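UspA1 (Moraxella catarrhalis, PDB 3PR7) acts as a trimeric surface adhesin that binds fibronectin and the host receptor CEACAM1, with binding that is probably mechanosensitive. Local coordinates at residues 39-44 against 54-59; 102-107 against 117-122. All blocks are in the same frame, centred on the assembly; numbering follows the deposited sequence.

Contact 1. Residues 39-44 against 54-59; sequences KTKGRY and EATNEY
Arg43 and Tyr59 are joined by a backbone hydrogen bond, Tyr59 N to Arg43 O at 2.9 Å, with the donor nearly along the C=O axis. Where the chains run as parallel strands, Ala55 is bonded through both its N and its O: the N donates to Lys39 O (3.0 Å) and the O accepts from Lys41 N (3.1 Å). At the corner, Arg43 N makes only a weak bond to Asn57 O, and Gly42 has a positive phi, which favours glycine.

Arg43 CG and Glu58 CG are both anti to their carbonyl carbons (chi1 -77° and -67°), which sends the two side chains the same way. Glu58 OE2 sits over one guanidinium face, 3.3 Å from Arg43 NH2, so the pair is held by charge without a directed N-H. Beyond it the rings of Tyr44 and Tyr59 are tilted by only 8° but slid apart; Tyr44 CB meets Tyr59 CD2 at 3.6 Å. At the other end, Lys39 CD lies 3.5 Å from Glu54 OE2, and Lys41 CB rests on Thr56 CB.

These are successive rungs of a left-handed parallel beta-roll, as in the YadA head. Strand 24-26 flanks Thr40, Ile47 of strand 46-47 touches Thr40 and Ala55, and Leu51 of a second subunit packs on both tyrosines.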
# COMPACT_ATOMS: atom_id res chain seq x y z
N LYS A 39 0.04 20.59 35.42
CA LYS A 39 -0.85 21.74 35.30
C LYS A 39 -2.13 21.36 34.56
O LYS A 39 -2.09 20.63 33.57
CB LYS A 39 -0.18 22.89 34.53
CG LYS A 39 0.98 23.58 35.22
CD LYS A 39 1.36 24.84 34.45
CE LYS A 39 2.86 25.12 34.50
NZ LYS A 39 3.30 25.63 35.83
N THR A 40 -3.26 21.87 35.04
CA THR A 40 -4.53 21.77 34.32
C THR A 40 -5.20 23.13 34.23
O THR A 40 -5.17 23.92 35.17
CB THR A 40 -5.50 20.76 34.96
OG1 THR A 40 -5.56 21.00 36.37
CG2 THR A 40 -5.06 19.33 34.70
N LYS A 41 -5.80 23.40 33.07
CA LYS A 41 -6.56 24.62 32.82
C LYS A 41 -7.82 24.27 32.04
O LYS A 41 -7.95 23.16 31.53
CB LYS A 41 -5.72 25.62 32.02
CG LYS A 41 -4.66 26.36 32.83
CD LYS A 41 -3.74 27.15 31.92
CE LYS A 41 -2.90 28.14 32.70
NZ LYS A 41 -2.02 28.94 31.81
N GLY A 42 -8.74 25.23 31.95
CA GLY A 42 -9.97 25.04 31.18
C GLY A 42 -11.06 24.34 31.97
O GLY A 42 -11.24 24.60 33.16
N ARG A 43 -11.79 23.46 31.30
CA ARG A 43 -12.88 22.71 31.92
C ARG A 43 -12.85 21.24 31.55
O ARG A 43 -12.63 20.88 30.39
CB ARG A 43 -14.24 23.32 31.56
CG ARG A 43 -14.58 24.59 32.32
CD ARG A 43 -16.09 24.76 32.51
NE ARG A 43 -16.73 25.52 31.44
CZ ARG A 43 -17.38 24.98 30.41
NH1 ARG A 43 -17.50 23.66 30.30
NH2 ARG A 43 -17.92 25.76 29.49
N TYR A 44 -13.04 20.38 32.56
CA TYR A 44 -13.19 18.93 32.37
C TYR A 44 -11.95 18.21 31.83
O TYR A 44 -12.06 17.16 31.19
CB TYR A 44 -14.42 18.60 31.51
CG TYR A 44 -15.72 19.11 32.09
CD1 TYR A 44 -16.34 18.44 33.15
CD2 TYR A 44 -16.32 20.26 31.59
CE1 TYR A 44 -17.53 18.90 33.68
CE2 TYR A 44 -17.52 20.73 32.12
CZ TYR A 44 -18.12 20.05 33.17
OH TYR A 44 -19.30 20.50 33.70
N GLU A 54 0.90 18.97 31.01
CA GLU A 54 -0.01 20.11 30.88
C GLU A 54 -1.24 19.73 30.07
O GLU A 54 -1.16 19.45 28.88
CB GLU A 54 0.68 21.29 30.18
CG GLU A 54 1.48 22.21 31.09
CD GLU A 54 1.87 23.51 30.39
OE1 GLU A 54 2.48 23.46 29.30
OE2 GLU A 54 1.55 24.59 30.94
N ALA A 55 -2.39 19.72 30.74
CA ALA A 55 -3.66 19.51 30.05
C ALA A 55 -4.53 20.76 30.19
O ALA A 55 -5.13 20.99 31.23
CB ALA A 55 -4.38 18.28 30.59
N THR A 56 -4.56 21.57 29.13
CA THR A 56 -5.36 22.79 29.12
C THR A 56 -6.56 22.60 28.19
O THR A 56 -6.77 21.52 27.65
CB THR A 56 -4.54 24.04 28.70
OG1 THR A 56 -4.36 24.06 27.28
CG2 THR A 56 -3.17 24.06 29.40
N ASN A 57 -7.34 23.67 28.02
CA ASN A 57 -8.52 23.66 27.16
C ASN A 57 -9.66 22.81 27.73
O ASN A 57 -9.59 22.38 28.88
CB ASN A 57 -8.16 23.20 25.74
CG ASN A 57 -8.71 24.12 24.68
OD1 ASN A 57 -9.62 23.75 23.92
ND2 ASN A 57 -8.18 25.33 24.61
N GLU A 58 -10.69 22.57 26.93
CA GLU A 58 -11.84 21.80 27.38
C GLU A 58 -11.77 20.34 26.94
O GLU A 58 -11.49 20.04 25.77
CB GLU A 58 -13.14 22.45 26.90
CG GLU A 58 -13.43 23.81 27.54
CD GLU A 58 -14.75 24.42 27.09
OE1 GLU A 58 -15.37 23.91 26.13
OE2 GLU A 58 -15.17 25.43 27.70
N TYR A 59 -12.02 19.45 27.89
CA TYR A 59 -12.10 17.99 27.68
C TYR A 59 -10.82 17.32 27.16
O TYR A 59 -10.89 16.30 26.48
CB TYR A 59 -13.27 17.61 26.76
CG TYR A 59 -14.57 18.36 26.99
CD1 TYR A 59 -14.96 19.38 26.12
CD2 TYR A 59 -15.41 18.04 28.06
CE1 TYR A 59 -16.15 20.07 26.32
CE2 TYR A 59 -16.61 18.73 28.26
CZ TYR A 59 -16.97 19.74 27.38
OH TYR A 59 -18.15 20.42 27.57

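Contact 2. Residues 102-107 against 117-122; sequences GRYSTI and IENSTV
Arg103 and Glu118 meet through different first torsions: Arg103 CG lies anti to its carbonyl carbon (chi1 -88°), whereas Glu118 CG is anti to the backbone N (chi1 -167°). The two side chains cross obliquely, and Arg103 NH2 comes 3.5 Å from Glu118 OE2 in a salt bridge whose flat groups are turned 66° apart. The same OE2 approaches the Tyr104 ring at its edge, near CE2. Asn119 OD1 also reaches Tyr104 CB at 3.6 Å, the amide lying beside the ring.

Each segment opens with a type II turn, Gly102 to Ser105 and Ile117 to Ser120. Both serines carry OG between the backbone N and the carbonyl carbon, and each hydroxyl donates back across its own turn at 2.7 Å, Ser105 OG to Gly102 O and Ser120 OG to Ile117 O. Ile117 O is thus gripped twice, since Ser120 N also donates to it. Gly102 CA lies 3.7 Å from Ile117 O.

Three backbone bonds ladder the rungs together: Asn119 N to Arg103 O (2.8 Å), Thr106 N to Ser120 O, and Val122 N to Thr106 O (2.8 Å). Along the strands, Thr106 and Thr121 lie side by side on one face, CB of Thr106 near CG2 and OG1 of Thr121, while on the other Ile107 CG2 meets Val122 CG1 at 3.8 Å.

The ladder is a parallel beta-roll rung pair inside the trimeric head. Ile107 and Ser120 pack against Ala115 of strand 114-115, and Val122 against Ala130 of strand 129-130. Thr106 and Thr121 face Gly110 and Gly125 of a second subunit, and strands 91-92 and 136-137 continue the stack on either side.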
# COMPACT_ATOMS: atom_id res chain seq x y z
N GLY A 102 -2.83 19.05 13.89
CA GLY A 102 -3.93 19.21 12.95
C GLY A 102 -5.24 18.84 13.61
O GLY A 102 -5.25 18.14 14.63
N ARG A 103 -6.35 19.31 13.05
CA ARG A 103 -7.66 18.88 13.50
C ARG A 103 -7.86 17.41 13.20
O ARG A 103 -7.57 16.96 12.08
CB ARG A 103 -8.75 19.66 12.79
CG ARG A 103 -9.15 20.94 13.44
CD ARG A 103 -10.35 21.42 12.70
NE ARG A 103 -10.13 22.75 12.19
CZ ARG A 103 -9.76 23.10 10.96
NH1 ARG A 103 -9.59 24.39 10.75
NH2 ARG A 103 -9.56 22.24 9.97
N TYR A 104 -8.36 16.67 14.18
CA TYR A 104 -8.60 15.23 14.05
C TYR A 104 -7.35 14.46 13.64
O TYR A 104 -7.44 13.37 13.08
CB TYR A 104 -9.73 14.94 13.04
CG TYR A 104 -10.94 15.84 13.13
CD1 TYR A 104 -11.98 15.58 14.02
CD2 TYR A 104 -11.06 16.95 12.29
CE1 TYR A 104 -13.09 16.41 14.09
CE2 TYR A 104 -12.16 17.79 12.35
CZ TYR A 104 -13.18 17.51 13.25
OH TYR A 104 -14.28 18.34 13.31
N SER A 105 -6.17 15.03 13.91
CA SER A 105 -4.92 14.37 13.56
C SER A 105 -4.59 13.26 14.56
O SER A 105 -5.05 13.29 15.70
CB SER A 105 -3.77 15.37 13.45
OG SER A 105 -3.55 16.04 14.67
N THR A 106 -3.81 12.28 14.11
CA THR A 106 -3.55 11.08 14.89
C THR A 106 -2.10 10.64 14.76
O THR A 106 -1.56 10.57 13.66
CB THR A 106 -4.45 9.92 14.43
OG1 THR A 106 -5.80 10.37 14.29
CG2 THR A 106 -4.40 8.76 15.41
N ILE A 107 -1.48 10.34 15.90
CA ILE A 107 -0.21 9.63 15.91
C ILE A 107 -0.32 8.44 16.85
O ILE A 107 -0.49 8.60 18.06
CB ILE A 107 0.97 10.54 16.33
CG1 ILE A 107 1.10 11.73 15.37
CG2 ILE A 107 2.26 9.72 16.37
CD1 ILE A 107 2.10 12.79 15.82
N ILE A 117 -1.93 18.58 9.73
CA ILE A 117 -3.15 19.13 9.12
C ILE A 117 -4.37 18.25 9.40
O ILE A 117 -4.25 17.14 9.92
CB ILE A 117 -2.99 19.43 7.60
CG1 ILE A 117 -1.85 20.42 7.36
CG2 ILE A 117 -4.29 20.00 7.00
CD1 ILE A 117 -1.98 21.27 6.09
N GLU A 118 -5.55 18.78 9.06
CA GLU A 118 -6.82 18.09 9.23
C GLU A 118 -6.78 16.66 8.70
O GLU A 118 -6.34 16.41 7.57
CB GLU A 118 -7.95 18.87 8.54
CG GLU A 118 -9.35 18.41 8.92
CD GLU A 118 -10.45 19.15 8.19
OE1 GLU A 118 -10.31 19.41 6.97
OE2 GLU A 118 -11.47 19.47 8.84
N ASN A 119 -7.21 15.73 9.55
CA ASN A 119 -7.37 14.31 9.20
C ASN A 119 -6.08 13.56 8.85
O ASN A 119 -6.13 12.46 8.31
CB ASN A 119 -8.40 14.12 8.08
CG ASN A 119 -9.79 14.60 8.48
OD1 ASN A 119 -10.28 14.30 9.57
ND2 ASN A 119 -10.44 15.33 7.57
N SER A 120 -4.93 14.15 9.17
CA SER A 120 -3.66 13.48 8.89
C SER A 120 -3.37 12.42 9.94
O SER A 120 -3.82 12.54 11.09
CB SER A 120 -2.51 14.48 8.77
OG SER A 120 -2.34 15.22 9.96
N THR A 121 -2.66 11.36 9.55
CA THR A 121 -2.39 10.24 10.44
C THR A 121 -0.97 9.70 10.31
O THR A 121 -0.43 9.57 9.21
CB THR A 121 -3.39 9.07 10.22
OG1 THR A 121 -4.73 9.55 10.42
CG2 THR A 121 -3.13 7.92 11.19
N VAL A 122 -0.37 9.40 11.45
CA VAL A 122 0.87 8.66 11.50
C VAL A 122 0.69 7.44 12.40
O VAL A 122 0.42 7.57 13.60
CB VAL A 122 2.04 9.57 11.93
CG1 VAL A 122 3.05 8.81 12.77
CG2 VAL A 122 2.71 10.17 10.72

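How the contacts relate
From the N terminus, strand 39-41 leads round a corner to strand 46-47, and contact 1 closes when the chain returns one coil later at 54-59. Several further coils follow before 102-107, whose own return at 117-122 closes contact 2. The two closures lie in series, neither enclosing nor crossing the other, and the loops are alike: nine residues separate the segments in each. The centres of contacts 1 and 2 are about 21 Å apart, the nearest atoms of contacts 1 and 2 about 11 Å. Contact 1 ties strands 39-41 and 54-55 and the corner beyond them; contact 2 pairs the turns at 102-105 and 117-120 and the strands 106-107 and 121-122. Both touch the second subunit.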